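Local coordinates for riboflavin kinase, putative (Trypanosoma brucei, PDB 3BNW), which probably transfers a phosphate from ATP to riboflavin to make FMN, as riboflavin kinases do, at residues C51-P54 with Y55-L58; H105-G108 with W109-G113; L136-T139 with I140-D143; L156-F159 with S160-S163. All coordinates share one frame; numbering follows the deposited sequence.

Contact 1 (C51-P54 with Y55-L58)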
loop_
_atom_site.group_PDB
_atom_site.type_symbol
_atom_site.label_atom_id
_atom_site.label_comp_id
_atom_site.label_asym_id
_atom_site.label_seq_id
_atom_site.Cartn_x
_atom_site.Cartn_y
_atom_site.Cartn_z
ATOM N N CYS A 51 -9.542 0.083 12.246
ATOM C CA CYS A 51 -8.609 -1.031 12.085
ATOM C C CYS A 51 -7.184 -0.563 11.787
ATOM O O CYS A 51 -6.218 -1.181 12.234
ATOM C CB CYS A 51 -9.078 -1.955 10.958
ATOM S SG CYS A 51 -10.478 -3.004 11.390
ATOM N N LEU A 52 -7.063 0.528 11.034
ATOM C CA LEU A 52 -5.762 1.033 10.595
ATOM C C LEU A 52 -5.025 1.867 11.650
ATOM O O LEU A 52 -3.840 2.162 11.488
ATOM C CB LEU A 52 -5.921 1.851 9.312
ATOM C CG LEU A 52 -6.402 1.055 8.098
ATOM C CD1 LEU A 52 -6.856 1.989 6.993
ATOM C CD2 LEU A 52 -5.320 0.109 7.611
ATOM N N GLN A 53 -5.714 2.230 12.730
ATOM C CA GLN A 53 -5.132 3.099 13.756
ATOM C C GLN A 53 -3.747 2.662 14.251
ATOM O O GLN A 53 -2.862 3.499 14.392
ATOM C CB GLN A 53 -6.096 3.269 14.940
ATOM C CG GLN A 53 -7.310 4.157 14.644
ATOM C CD GLN A 53 -6.937 5.590 14.253
ATOM O OE1 GLN A 53 -7.377 6.097 13.218
ATOM N NE2 GLN A 53 -6.119 6.240 15.078
ATOM N N PRO A 54 -3.533 1.352 14.484
ATOM C CA PRO A 54 -2.203 0.926 14.941
ATOM C C PRO A 54 -1.074 1.108 13.920
ATOM O O PRO A 54 0.082 0.843 14.246
ATOM C CB PRO A 54 -2.391 -0.573 15.239
ATOM C CG PRO A 54 -3.857 -0.806 15.256
ATOM C CD PRO A 54 -4.452 0.206 14.354
ATOM N N TYR A 55 -1.405 1.539 12.705
ATOM C CA TYR A 55 -0.434 1.663 11.623
ATOM C C TYR A 55 -0.210 3.113 11.182
ATOM O O TYR A 55 0.513 3.358 10.218
ATOM C CB TYR A 55 -0.900 0.824 10.429
ATOM C CG TYR A 55 -1.197 -0.609 10.797
ATOM C CD1 TYR A 55 -2.502 -1.035 11.013
ATOM C CD2 TYR A 55 -0.172 -1.531 10.963
ATOM C CE1 TYR A 55 -2.785 -2.347 11.366
ATOM C CE2 TYR A 55 -0.440 -2.842 11.319
ATOM C CZ TYR A 55 -1.750 -3.245 11.514
ATOM O OH TYR A 55 -2.027 -4.544 11.859
ATOM N N LYS A 56 -0.812 4.069 11.890
ATOM C CA LYS A 56 -0.708 5.479 11.514
ATOM C C LYS A 56 0.672 6.035 11.824
ATOM O O LYS A 56 1.311 5.610 12.787
ATOM C CB LYS A 56 -1.786 6.320 12.212
ATOM C CG LYS A 56 -1.572 6.575 13.707
ATOM C CD LYS A 56 -2.842 7.153 14.317
ATOM C CE LYS A 56 -2.645 7.585 15.755
ATOM N NZ LYS A 56 -3.900 8.161 16.342
ATOM N N ASN A 57 1.101 6.994 11.001
ATOM C CA ASN A 57 2.412 7.649 11.107
ATOM C C ASN A 57 3.532 6.772 10.550
ATOM O O ASN A 57 4.680 6.901 10.955
ATOM C CB ASN A 57 2.712 8.080 12.559
ATOM C CG ASN A 57 3.750 9.198 12.652
ATOM O OD1 ASN A 57 4.633 9.162 13.507
ATOM N ND2 ASN A 57 3.641 10.194 11.782
ATOM N N LEU A 58 3.194 5.901 9.599
ATOM C CA LEU A 58 4.149 4.930 9.051
ATOM C C LEU A 58 4.140 4.858 7.536
ATOM O O LEU A 58 3.113 5.088 6.896
ATOM C CB LEU A 58 3.832 3.524 9.563
ATOM C CG LEU A 58 3.816 3.284 11.063
ATOM C CD1 LEU A 58 3.349 1.846 11.328
ATOM C CD2 LEU A 58 5.185 3.556 11.684
#
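Tyr-55 lies against Leu-52 and Pro-54, in the turn that follows helix 46-52. Its backbone N donates to Leu-52 O at 2.8 Å, three residues back. Tyr-55 CG is anti to the carbonyl carbon and beside the backbone N (chi1 -53°), which carries the ring back along the chain. CD1 then comes 3.5 Å from Leu-52 O, and CE1 comes 3.7 Å from Cys-51 O. Both oxygens sit at the ring edge, close to its plane. Pro-54 CB lies over one face, offset toward the rim, and Pro-54 CD is 4.1 Å from Tyr-55 CD1. The i to i+3 spacing is that of a 3-10 turn. It carries the chain from the helix toward strand 58-69. A second such bond runs from Lys-56 N to Gln-53 O at 3.3 Å and is nearly straight at hydrogen (169°). Lys-56 CG lies 3.4 Å from Gln-53 O, and the rest of the lysine chain runs extended past the bent side chain of Gln-53. Asn-57 and Leu-58 then face Ile-86 together in a G1 beta bulge where the strand begins. Tyr-55 is buried. Its OH is hydrogen-bonded to Gln-16 O and its ring meets Phe-15 edge-to-face, while Leu-52 packs on Phe-18, Leu-20 and Phe-175.

Contact 2 (H105-G108 with W109-G113)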
loop_
_atom_site.group_PDB
_atom_site.type_symbol
_atom_site.label_atom_id
_atom_site.label_comp_id
_atom_site.label_asym_id
_atom_site.label_seq_id
_atom_site.Cartn_x
_atom_site.Cartn_y
_atom_site.Cartn_z
ATOM N N HIS A 105 5.556 -0.151 -9.764
ATOM C CA HIS A 105 5.215 -0.600 -11.111
ATOM C C HIS A 105 4.759 0.584 -11.969
ATOM O O HIS A 105 4.094 1.502 -11.478
ATOM C CB HIS A 105 4.117 -1.662 -11.061
ATOM C CG HIS A 105 3.670 -2.122 -12.412
ATOM N ND1 HIS A 105 4.451 -2.914 -13.222
ATOM C CD2 HIS A 105 2.525 -1.893 -13.099
ATOM C CE1 HIS A 105 3.808 -3.154 -14.352
ATOM N NE2 HIS A 105 2.636 -2.547 -14.302
ATOM N N GLU A 106 5.116 0.547 -13.249
ATOM C CA GLU A 106 4.793 1.628 -14.176
ATOM C C GLU A 106 3.599 1.203 -15.019
ATOM O O GLU A 106 3.744 0.443 -15.973
ATOM C CB GLU A 106 5.992 1.980 -15.078
ATOM C CG GLU A 106 7.377 1.795 -14.428
ATOM C CD GLU A 106 7.989 0.421 -14.724
ATOM O OE1 GLU A 106 8.052 -0.414 -13.789
ATOM O OE2 GLU A 106 8.384 0.183 -15.894
ATOM N N PHE A 107 2.419 1.686 -14.647
ATOM C CA PHE A 107 1.188 1.385 -15.372
ATOM C C PHE A 107 1.095 2.180 -16.670
ATOM O O PHE A 107 0.617 1.662 -17.691
ATOM C CB PHE A 107 -0.033 1.688 -14.499
ATOM C CG PHE A 107 -0.154 0.802 -13.291
ATOM C CD1 PHE A 107 -0.850 -0.404 -13.362
ATOM C CD2 PHE A 107 0.412 1.173 -12.081
ATOM C CE1 PHE A 107 -0.974 -1.225 -12.245
ATOM C CE2 PHE A 107 0.292 0.354 -10.951
ATOM C CZ PHE A 107 -0.402 -0.847 -11.039
ATOM N N GLY A 108 1.553 3.433 -16.623
ATOM C CA GLY A 108 1.465 4.345 -17.762
ATOM C C GLY A 108 0.164 5.132 -17.792
ATOM O O GLY A 108 -0.122 5.839 -18.760
ATOM N N TRP A 109 -0.626 5.004 -16.729
ATOM C CA TRP A 109 -1.919 5.675 -16.622
ATOM C C TRP A 109 -2.433 5.610 -15.189
ATOM O O TRP A 109 -1.939 4.832 -14.372
ATOM C CB TRP A 109 -2.950 5.055 -17.582
ATOM C CG TRP A 109 -2.785 3.575 -17.819
ATOM C CD1 TRP A 109 -2.267 2.986 -18.933
ATOM C CD2 TRP A 109 -3.133 2.507 -16.927
ATOM N NE1 TRP A 109 -2.270 1.621 -18.796
ATOM C CE2 TRP A 109 -2.795 1.299 -17.573
ATOM C CE3 TRP A 109 -3.694 2.452 -15.645
ATOM C CZ2 TRP A 109 -3.001 0.046 -16.981
ATOM C CZ3 TRP A 109 -3.897 1.201 -15.055
ATOM C CH2 TRP A 109 -3.552 0.019 -15.727
ATOM N N ASP A 110 -3.422 6.442 -14.891
ATOM C CA ASP A 110 -4.074 6.425 -13.588
ATOM C C ASP A 110 -5.215 5.411 -13.590
ATOM O O ASP A 110 -5.743 5.053 -14.644
ATOM C CB ASP A 110 -4.589 7.824 -13.227
ATOM C CG ASP A 110 -3.481 8.749 -12.747
ATOM O OD1 ASP A 110 -2.689 8.334 -11.871
ATOM O OD2 ASP A 110 -3.410 9.898 -13.230
ATOM N N PHE A 111 -5.589 4.957 -12.401
ATOM C CA PHE A 111 -6.640 3.950 -12.247
ATOM C C PHE A 111 -7.604 4.332 -11.122
ATOM O O PHE A 111 -7.928 3.516 -10.257
ATOM C CB PHE A 111 -6.033 2.554 -12.018
ATOM C CG PHE A 111 -4.843 2.545 -11.099
ATOM C CD1 PHE A 111 -3.566 2.762 -11.597
ATOM C CD2 PHE A 111 -4.994 2.307 -9.744
ATOM C CE1 PHE A 111 -2.461 2.752 -10.755
ATOM C CE2 PHE A 111 -3.891 2.295 -8.896
ATOM C CZ PHE A 111 -2.624 2.520 -9.407
ATOM N N TYR A 112 -8.065 5.581 -11.159
ATOM C CA TYR A 112 -9.060 6.069 -10.210
ATOM C C TYR A 112 -10.380 5.340 -10.427
ATOM O O TYR A 112 -10.855 5.228 -11.557
ATOM C CB TYR A 112 -9.256 7.578 -10.360
ATOM C CG TYR A 112 -8.065 8.380 -9.901
ATOM C CD1 TYR A 112 -7.825 8.582 -8.548
ATOM C CD2 TYR A 112 -7.173 8.932 -10.817
ATOM C CE1 TYR A 112 -6.728 9.312 -8.116
ATOM C CE2 TYR A 112 -6.073 9.665 -10.395
ATOM C CZ TYR A 112 -5.857 9.852 -9.041
ATOM O OH TYR A 112 -4.772 10.575 -8.602
ATOM N N GLY A 113 -10.961 4.842 -9.337
ATOM C CA GLY A 113 -12.188 4.045 -9.407
ATOM C C GLY A 113 -11.933 2.555 -9.567
ATOM O O GLY A 113 -12.877 1.773 -9.658
#
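Phe-107 meets both Trp-109 and Phe-111, and the three form an aromatic cluster. Phe-107 CB sits over the six-membered ring of Trp-109, 3.8 Å from the ring centroid and almost straight above it. This is a CH-pi contact. CG is 3.9 Å from Phe-111 CE1. Beyond CG the two sides of the ring part company. CD1 meets Trp-109 CH2 at 3.6 Å. CD2 meets Phe-111 CE1 at 3.5 Å, and CE2 lies against Phe-111 CE1 and CZ. At the tip, CZ is 4.2 Å from Phe-111 CE1.

The two aromatic partners are turned differently. Phe-111 brings its edge to one face of Phe-107, with the planes at 54°. On the opposite face, His-105 CD2 lies over the centre of the ring. The six-membered ring of Trp-109 and the ring of Phe-107 meet obliquely, with their planes at 49°. Trp-109 has CG between its backbone N and carbonyl carbon (chi1 33°), and this folds the indole back over the peptide before it. Phe-107 O therefore lies over the indole face, 3.1 Å from Trp-109 NE1. The angle is poor, and this is no hydrogen bond. Gly-108 makes the turn between the two aromatics with a positive phi.

The cluster lies in the loop between strands 98-103 and 115-126. Phe-107 and Phe-111 rest on Val-66 of strand 58-69, Phe-111 also reaches Val-24 of strand 18-25, and Trp-109 meets Phe-77 edge-to-face.

Contact 3 (L136-T139 with I140-D143)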
loop_
_atom_site.group_PDB
_atom_site.type_symbol
_atom_site.label_atom_id
_atom_site.label_comp_id
_atom_site.label_asym_id
_atom_site.label_seq_id
_atom_site.Cartn_x
_atom_site.Cartn_y
_atom_site.Cartn_z
ATOM N N LEU A 136 14.392 13.902 0.415
ATOM C CA LEU A 136 13.160 13.155 0.141
ATOM C C LEU A 136 13.389 12.072 -0.907
ATOM O O LEU A 136 12.988 10.922 -0.717
ATOM C CB LEU A 136 12.034 14.097 -0.317
ATOM C CG LEU A 136 10.692 13.475 -0.752
ATOM C CD1 LEU A 136 10.244 12.323 0.148
ATOM C CD2 LEU A 136 9.610 14.540 -0.806
ATOM N N VAL A 137 14.045 12.438 -2.001
ATOM C CA VAL A 137 14.313 11.497 -3.083
ATOM C C VAL A 137 15.227 10.353 -2.637
ATOM O O VAL A 137 14.941 9.187 -2.912
ATOM C CB VAL A 137 14.889 12.214 -4.313
ATOM C CG1 VAL A 137 15.379 11.209 -5.349
ATOM C CG2 VAL A 137 13.829 13.131 -4.908
ATOM N N ASP A 138 16.307 10.673 -1.933
ATOM C CA ASP A 138 17.201 9.637 -1.416
ATOM C C ASP A 138 16.494 8.701 -0.440
ATOM O O ASP A 138 16.902 7.551 -0.289
ATOM C CB ASP A 138 18.439 10.252 -0.752
ATOM C CG ASP A 138 19.433 10.811 -1.766
ATOM O OD1 ASP A 138 19.404 10.394 -2.949
ATOM O OD2 ASP A 138 20.254 11.672 -1.378
ATOM N N THR A 139 15.439 9.184 0.213
ATOM C CA THR A 139 14.671 8.357 1.140
ATOM C C THR A 139 13.655 7.470 0.416
ATOM O O THR A 139 13.472 6.322 0.796
ATOM C CB THR A 139 13.995 9.208 2.239
ATOM O OG1 THR A 139 15.013 9.859 3.007
ATOM C CG2 THR A 139 13.151 8.343 3.177
ATOM N N ILE A 140 13.007 7.986 -0.624
ATOM C CA ILE A 140 12.100 7.154 -1.421
ATOM C C ILE A 140 12.863 6.034 -2.135
ATOM O O ILE A 140 12.400 4.894 -2.166
ATOM C CB ILE A 140 11.300 7.962 -2.469
ATOM C CG1 ILE A 140 10.515 9.110 -1.820
ATOM C CG2 ILE A 140 10.348 7.047 -3.209
ATOM C CD1 ILE A 140 9.946 8.795 -0.449
ATOM N N LYS A 141 14.023 6.362 -2.705
ATOM C CA LYS A 141 14.917 5.356 -3.294
ATOM C C LYS A 141 15.309 4.281 -2.279
ATOM O O LYS A 141 15.375 3.095 -2.610
ATOM C CB LYS A 141 16.183 6.008 -3.854
ATOM C CG LYS A 141 16.078 6.455 -5.306
ATOM C CD LYS A 141 17.055 7.605 -5.629
ATOM C CE LYS A 141 18.531 7.237 -5.417
ATOM N NZ LYS A 141 19.396 8.447 -5.216
ATOM N N SER A 142 15.575 4.703 -1.046
ATOM C CA SER A 142 15.877 3.768 0.030
ATOM C C SER A 142 14.655 2.929 0.417
ATOM O O SER A 142 14.797 1.760 0.750
ATOM C CB SER A 142 16.412 4.512 1.253
ATOM O OG SER A 142 17.628 5.167 0.945
ATOM N N ASP A 143 13.467 3.530 0.381
ATOM C CA ASP A 143 12.229 2.807 0.659
ATOM C C ASP A 143 11.950 1.777 -0.428
ATOM O O ASP A 143 11.615 0.633 -0.133
ATOM C CB ASP A 143 11.031 3.760 0.728
ATOM C CG ASP A 143 11.118 4.749 1.870
ATOM O OD1 ASP A 143 11.834 4.501 2.870
ATOM O OD2 ASP A 143 10.441 5.790 1.757
#
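Leu-136 and Ile-140, one helical turn apart, lie side by side and point the same way. Their CD1 atoms are 3.6 Å apart, an apolar contact. The aliphatic part of Lys-141 crosses Val-137, with CD 4.0 Å from Val-137 CG1.

One salt bridge is made. Lys-141 NZ meets Asp-138 OD1 at 3.0 Å, nearly along the C-O axis. A bend at chi3 (60°) turns the lysine tip back to the carboxylate.

The backbone bonds are those of a regular alpha-helix, from i+4 to i. Lys-141 N to Val-137 O is nearly straight at hydrogen (175°). Asp-138 O accepts twice, from Ser-142 N and from Ser-142 OG, the latter at 2.8 Å. With OG beside its own backbone N (chi1 -63°), the serine hydroxyl folds back onto the preceding turn. Thr-139 does the same through OG1, which bonds to Ala-135 O.

All eight residues belong to helix 133-151. One side of it packs on strand 115-126, where Asp-143 OD1 forms a salt bridge with Arg-125 and Asp-143 also touches Ile-124. Leu-136 and Thr-139 rest on Phe-130 in the loop before the helix.

Contact 4 (L156-F159 with S160-S163)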
loop_
_atom_site.group_PDB
_atom_site.type_symbol
_atom_site.label_atom_id
_atom_site.label_comp_id
_atom_site.label_asym_id
_atom_site.label_seq_id
_atom_site.Cartn_x
_atom_site.Cartn_y
_atom_site.Cartn_z
ATOM N N LEU A 156 8.417 -13.976 2.688
ATOM C CA LEU A 156 7.559 -12.863 2.244
ATOM C C LEU A 156 7.155 -12.942 0.771
ATOM O O LEU A 156 6.074 -12.492 0.408
ATOM C CB LEU A 156 8.238 -11.512 2.521
ATOM C CG LEU A 156 8.015 -10.867 3.897
ATOM C CD1 LEU A 156 8.004 -11.881 5.024
ATOM C CD2 LEU A 156 9.074 -9.805 4.150
ATOM N N GLN A 157 8.022 -13.501 -0.066
ATOM C CA GLN A 157 7.726 -13.704 -1.493
ATOM C C GLN A 157 6.454 -14.549 -1.713
ATOM O O GLN A 157 5.718 -14.336 -2.683
ATOM C CB GLN A 157 8.927 -14.380 -2.177
ATOM C CG GLN A 157 8.824 -14.566 -3.695
ATOM C CD GLN A 157 9.494 -13.451 -4.480
ATOM O OE1 GLN A 157 10.310 -13.710 -5.367
ATOM N NE2 GLN A 157 9.157 -12.205 -4.156
ATOM N N GLU A 158 6.202 -15.492 -0.803
ATOM C CA GLU A 158 5.065 -16.418 -0.899
ATOM C C GLU A 158 3.697 -15.720 -0.811
ATOM O O GLU A 158 2.695 -16.257 -1.292
ATOM C CB GLU A 158 5.182 -17.491 0.197
ATOM C CG GLU A 158 4.337 -18.750 -0.007
ATOM C CD GLU A 158 4.960 -19.750 -0.977
ATOM O OE1 GLU A 158 5.360 -19.344 -2.092
ATOM O OE2 GLU A 158 5.028 -20.950 -0.629
ATOM N N PHE A 159 3.660 -14.536 -0.200
ATOM C CA PHE A 159 2.424 -13.743 -0.072
ATOM C C PHE A 159 1.948 -13.077 -1.366
ATOM O O PHE A 159 0.860 -12.499 -1.400
ATOM C CB PHE A 159 2.591 -12.662 0.998
ATOM C CG PHE A 159 2.513 -13.182 2.393
ATOM C CD1 PHE A 159 3.657 -13.595 3.057
ATOM C CD2 PHE A 159 1.295 -13.257 3.046
ATOM C CE1 PHE A 159 3.588 -14.069 4.351
ATOM C CE2 PHE A 159 1.218 -13.727 4.336
ATOM C CZ PHE A 159 2.368 -14.138 4.994
ATOM N N SER A 160 2.764 -13.129 -2.414
ATOM C CA SER A 160 2.317 -12.699 -3.729
ATOM C C SER A 160 1.165 -13.587 -4.210
ATOM O O SER A 160 0.250 -13.112 -4.883
ATOM C CB SER A 160 3.473 -12.734 -4.736
ATOM O OG SER A 160 3.914 -14.059 -4.977
ATOM N N ARG A 161 1.207 -14.866 -3.839
ATOM C CA ARG A 161 0.214 -15.847 -4.275
ATOM C C ARG A 161 -0.905 -16.046 -3.246
ATOM O O ARG A 161 -1.490 -17.127 -3.173
ATOM C CB ARG A 161 0.903 -17.194 -4.527
ATOM C CG ARG A 161 2.111 -17.139 -5.457
ATOM C CD ARG A 161 3.188 -18.152 -5.048
ATOM N NE ARG A 161 2.697 -19.534 -5.050
ATOM C CZ ARG A 161 2.343 -20.241 -3.972
ATOM N NH1 ARG A 161 2.416 -19.732 -2.742
ATOM N NH2 ARG A 161 1.909 -21.489 -4.126
ATOM N N HIS A 162 -1.218 -15.014 -2.465
ATOM C CA HIS A 162 -2.164 -15.163 -1.357
ATOM C C HIS A 162 -3.610 -15.189 -1.847
ATOM O O HIS A 162 -3.983 -14.448 -2.762
ATOM C CB HIS A 162 -1.985 -14.048 -0.332
ATOM C CG HIS A 162 -2.462 -14.406 1.041
ATOM N ND1 HIS A 162 -3.791 -14.363 1.406
ATOM C CD2 HIS A 162 -1.782 -14.798 2.144
ATOM C CE1 HIS A 162 -3.908 -14.718 2.673
ATOM N NE2 HIS A 162 -2.705 -14.988 3.143
ATOM N N SER A 163 -4.409 -16.039 -1.203
ATOM C CA SER A 163 -5.778 -16.345 -1.619
ATOM C C SER A 163 -6.766 -15.189 -1.442
ATOM O O SER A 163 -7.806 -15.158 -2.106
ATOM C CB SER A 163 -6.280 -17.577 -0.850
ATOM O OG SER A 163 -5.925 -17.503 0.524
#
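Ser-160 and Gln-157 are joined by two hydrogen bonds to one oxygen. Ser-160 OG reaches Gln-157 O at 2.9 Å, straight in line with the carbonyl. Ser-160 N reaches the same atom at 3.2 Å, from above the carbonyl plane. Chi1 of 66° puts OG between the backbone N and the carbonyl carbon, within reach of the oxygen the amide already uses.

Phe-159 and His-162 run side by side. Their rings are almost parallel, at 5°, yet meet rim to rim, with the two CD2 atoms 3.6 Å apart. Neither ring covers the other. Glu-158 OE1 and Arg-161 NH1 form a salt bridge at 3.0 Å. The oxygen lies well out of the guanidinium plane, so charge alone joins them.

The backbone beneath these pairs is a 3-10 turn. Arg-161 N donates to Glu-158 O at 3.3 Å, and the bond from His-162 N to Phe-159 O is weak. Beyond the turn, His-162 ND1 accepts from Leu-164 N.

The turn follows the short helix 154-157. Gln-157, Phe-159 and Ser-160 pack on Trp-63 of strand 58-69, whose NE1 bonds to Leu-156 O; Phe-159 touches Leu-121 and His-162 touches Ile-119, both of strand 115-126.

All four contacts are local and follow one another along the chain without touching. Contact 1 is partly buried; contacts 2, 3 and 4 lie at the surface. Contacts 1 and 2 are on opposite sides of the chain's centre, their own centres about 25 Å apart. Contacts 3 and 4 belong to successive helices, and contacts 1, 3 and 4 all touch strand 115-126. Strand 58-69 is shared by contacts 2 and 4, and contact 1 leads into it. Contact 1 joins backbone i to i+3 bonds to a buried tyrosine ring. Contact 2 is aromatic with no hydrogen bond across it. Contacts 3 and 4 each pair a salt bridge with a serine hydroxyl on a backbone oxygen.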